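Local coordinates for regulatory protein BlaR1 (Bacillus licheniformis, PDB 1NRF) that probably senses beta-lactam antibiotics at the cell surface through acylation of its extracellular penicillin-binding domain and passes the signal to the cytoplasm, at residues Gly35-Phe40 with Leu248-Lys253. Numbering follows the deposited sequence.
Sequences GGFVLF and LSILDK
The aromatic ring of F37 receives I250 over one face and L251 at its rim, and these two approaches make up most of the contact. I250 CG2 lies 3.8 Å from the centroid of the F37 ring, 21° off the ring normal, which meets the geometry of a CH-pi interaction. The methyl is displaced toward the outer end of the ring: its shortest approach is 3.5 Å, from I250 CG2 to F37 CZ. The other branch of the isoleucine reaches back toward the root of the ring, with I250 CD1 4.1 Å from F37 CG, so the two side chains pass each other in opposite directions. L251 arrives near the ring plane instead, its CD1 3.9 Å from F37 CE1. The same methyl also faces L39, at a looser 4.5 Å from L251 CD1 to L39 CD1.

The CB of F37 already points toward the helix, and CG anti to the backbone N (chi1 173°) carries the ring further out from the strand. V38 turns to the other side of the sheet, where it meets L159 and V162 of helix 158-170. Strand 33-41 and the C-terminal helix 239-253 run at 43° here, their local axes 10.7 Å apart. Backbone hydrogen bonds of F37 with Y50 and of L39 with T48 tie the strand to its neighbour 46-50, while Y24 sets its ring almost perpendicular to that of F37. F28 of helix 25-29 packs on I250, and F228 of strand 225-234 on L39 and L251.

This is the packing of a terminal helix on the central sheet of the penicillin-binding, beta-lactamase-like fold, away from the serine probably acylated by the antibiotic. All four touching residues are buried and meet through carbon atoms, implying cohesion by dispersion and exclusion of water.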
ATOM      1  N   GLY A  35      14.833  -2.702   7.480  1.00 38.65           N
ATOM      2  CA  GLY A  35      13.465  -2.227   7.510  1.00 36.21           C
ATOM      3  C   GLY A  35      12.637  -2.904   8.581  1.00 36.48           C
ATOM      4  O   GLY A  35      13.162  -3.362   9.600  1.00 35.45           O
ATOM      5  N   GLY A  36      11.333  -2.973   8.350  1.00 34.93           N
ATOM      6  CA  GLY A  36      10.467  -3.582   9.331  1.00 34.43           C
ATOM      7  C   GLY A  36       9.407  -4.476   8.744  1.00 34.66           C
ATOM      8  O   GLY A  36       9.186  -4.507   7.529  1.00 36.61           O
ATOM      9  N   PHE A  37       8.738  -5.203   9.632  1.00 33.87           N
ATOM     10  CA  PHE A  37       7.689  -6.122   9.241  1.00 30.24           C
ATOM     11  C   PHE A  37       6.584  -6.151  10.290  1.00 29.50           C
ATOM     12  O   PHE A  37       6.834  -6.406  11.471  1.00 29.63           O
ATOM     13  CB  PHE A  37       8.283  -7.520   9.075  1.00 30.41           C
ATOM     14  CG  PHE A  37       7.265  -8.587   8.827  1.00 31.39           C
ATOM     15  CD1 PHE A  37       6.680  -8.734   7.574  1.00 33.48           C
ATOM     16  CD2 PHE A  37       6.904  -9.466   9.846  1.00 32.11           C
ATOM     17  CE1 PHE A  37       5.750  -9.750   7.333  1.00 32.08           C
ATOM     18  CE2 PHE A  37       5.978 -10.481   9.622  1.00 31.76           C
ATOM     19  CZ  PHE A  37       5.399 -10.625   8.362  1.00 33.07           C
ATOM     20  N   VAL A  38       5.363  -5.866   9.853  1.00 26.52           N
ATOM     21  CA  VAL A  38       4.213  -5.908  10.732  1.00 23.66           C
ATOM     22  C   VAL A  38       3.194  -6.875  10.143  1.00 25.59           C
ATOM     23  O   VAL A  38       2.795  -6.739   8.984  1.00 25.41           O
ATOM     24  CB  VAL A  38       3.521  -4.537  10.873  1.00 22.89           C
ATOM     25  CG1 VAL A  38       2.375  -4.643  11.858  1.00 19.13           C
ATOM     26  CG2 VAL A  38       4.511  -3.483  11.336  1.00 23.68           C
ATOM     27  N   LEU A  39       2.801  -7.868  10.932  1.00 26.12           N
ATOM     28  CA  LEU A  39       1.782  -8.823  10.511  1.00 28.10           C
ATOM     29  C   LEU A  39       0.673  -8.814  11.567  1.00 29.72           C
ATOM     30  O   LEU A  39       0.957  -8.732  12.765  1.00 32.03           O
ATOM     31  CB  LEU A  39       2.372 -10.217  10.401  1.00 28.51           C
ATOM     32  CG  LEU A  39       1.352 -11.334  10.180  1.00 30.11           C
ATOM     33  CD1 LEU A  39       0.942 -11.379   8.709  1.00 28.31           C
ATOM     34  CD2 LEU A  39       1.968 -12.658  10.603  1.00 26.29           C
ATOM     35  N   PHE A  40      -0.583  -8.883  11.134  1.00 30.52           N
ATOM     36  CA  PHE A  40      -1.700  -8.893  12.073  1.00 29.96           C
ATOM     37  C   PHE A  40      -2.665 -10.054  11.863  1.00 31.30           C
ATOM     38  O   PHE A  40      -3.282 -10.180  10.800  1.00 31.01           O
ATOM     39  CB  PHE A  40      -2.476  -7.572  12.008  1.00 29.96           C
ATOM     40  CG  PHE A  40      -3.635  -7.497  12.978  1.00 30.03           C
ATOM     41  CD1 PHE A  40      -4.956  -7.578  12.521  1.00 28.84           C
ATOM     42  CD2 PHE A  40      -3.405  -7.368  14.348  1.00 27.20           C
ATOM     43  CE1 PHE A  40      -6.028  -7.533  13.419  1.00 29.02           C
ATOM     44  CE2 PHE A  40      -4.467  -7.323  15.250  1.00 27.87           C
ATOM     45  CZ  PHE A  40      -5.787  -7.407  14.782  1.00 26.57           C
ATOM     46  N   LEU A 248       7.122 -11.577   1.307  1.00 27.75           N
ATOM     47  CA  LEU A 248       6.705 -12.874   0.789  1.00 30.13           C
ATOM     48  C   LEU A 248       7.505 -14.059   1.334  1.00 30.32           C
ATOM     49  O   LEU A 248       6.945 -15.120   1.583  1.00 31.45           O
ATOM     50  CB  LEU A 248       6.767 -12.846  -0.743  1.00 29.22           C
ATOM     51  CG  LEU A 248       5.434 -12.895  -1.499  1.00 30.62           C
ATOM     52  CD1 LEU A 248       4.308 -12.268  -0.699  1.00 28.77           C
ATOM     53  CD2 LEU A 248       5.620 -12.194  -2.832  1.00 31.35           C
ATOM     54  N   SER A 249       8.807 -13.883   1.522  1.00 31.54           N
ATOM     55  CA  SER A 249       9.620 -14.959   2.057  1.00 33.93           C
ATOM     56  C   SER A 249       9.214 -15.141   3.510  1.00 34.15           C
ATOM     57  O   SER A 249       9.048 -16.265   3.981  1.00 35.06           O
ATOM     58  CB  SER A 249      11.107 -14.620   1.967  1.00 34.42           C
ATOM     59  OG  SER A 249      11.455 -13.575   2.856  1.00 40.07           O
ATOM     60  N   ILE A 250       9.034 -14.031   4.222  1.00 34.32           N
ATOM     61  CA  ILE A 250       8.626 -14.116   5.621  1.00 33.43           C
ATOM     62  C   ILE A 250       7.235 -14.734   5.718  1.00 33.39           C
ATOM     63  O   ILE A 250       6.996 -15.582   6.566  1.00 32.66           O
ATOM     64  CB  ILE A 250       8.634 -12.729   6.305  1.00 32.18           C
ATOM     65  CG1 ILE A 250      10.061 -12.174   6.311  1.00 31.08           C
ATOM     66  CG2 ILE A 250       8.093 -12.834   7.736  1.00 27.91           C
ATOM     67  CD1 ILE A 250      10.188 -10.802   6.929  1.00 33.52           C
ATOM     68  N   LEU A 251       6.327 -14.320   4.840  1.00 34.34           N
ATOM     69  CA  LEU A 251       4.966 -14.863   4.838  1.00 35.77           C
ATOM     70  C   LEU A 251       4.982 -16.367   4.613  1.00 37.10           C
ATOM     71  O   LEU A 251       4.208 -17.108   5.216  1.00 38.45           O
ATOM     72  CB  LEU A 251       4.129 -14.204   3.737  1.00 35.30           C
ATOM     73  CG  LEU A 251       3.053 -13.193   4.147  1.00 36.52           C
ATOM     74  CD1 LEU A 251       3.598 -12.246   5.192  1.00 35.63           C
ATOM     75  CD2 LEU A 251       2.577 -12.428   2.911  1.00 37.07           C
ATOM     76  N   ASP A 252       5.872 -16.802   3.731  1.00 39.07           N
ATOM     77  CA  ASP A 252       6.020 -18.204   3.391  1.00 40.90           C
ATOM     78  C   ASP A 252       6.756 -18.950   4.500  1.00 43.00           C
ATOM     79  O   ASP A 252       6.686 -20.177   4.592  1.00 42.47           O
ATOM     80  CB  ASP A 252       6.776 -18.322   2.065  1.00 43.47           C
ATOM     81  CG  ASP A 252       7.307 -19.717   1.814  1.00 45.74           C
ATOM     82  OD1 ASP A 252       8.441 -20.018   2.254  1.00 46.07           O
ATOM     83  OD2 ASP A 252       6.582 -20.515   1.184  1.00 48.62           O
ATOM     84  N   LYS A 253       7.451 -18.196   5.347  1.00 43.00           N
ATOM     85  CA  LYS A 253       8.199 -18.776   6.455  1.00 44.61           C
ATOM     86  C   LYS A 253       7.261 -19.154   7.604  1.00 44.36           C
ATOM     87  O   LYS A 253       7.488 -20.139   8.306  1.00 45.51           O
ATOM     88  CB  LYS A 253       9.256 -17.779   6.947  1.00 46.81           C
ATOM     89  CG  LYS A 253      10.191 -18.321   8.009  1.00 48.68           C
ATOM     90  CD  LYS A 253      11.018 -19.476   7.473  1.00 51.83           C
ATOM     91  CE  LYS A 253      12.135 -19.832   8.441  1.00 55.33           C
ATOM     92  NZ  LYS A 253      13.047 -20.873   7.892  1.00 57.38           N
TER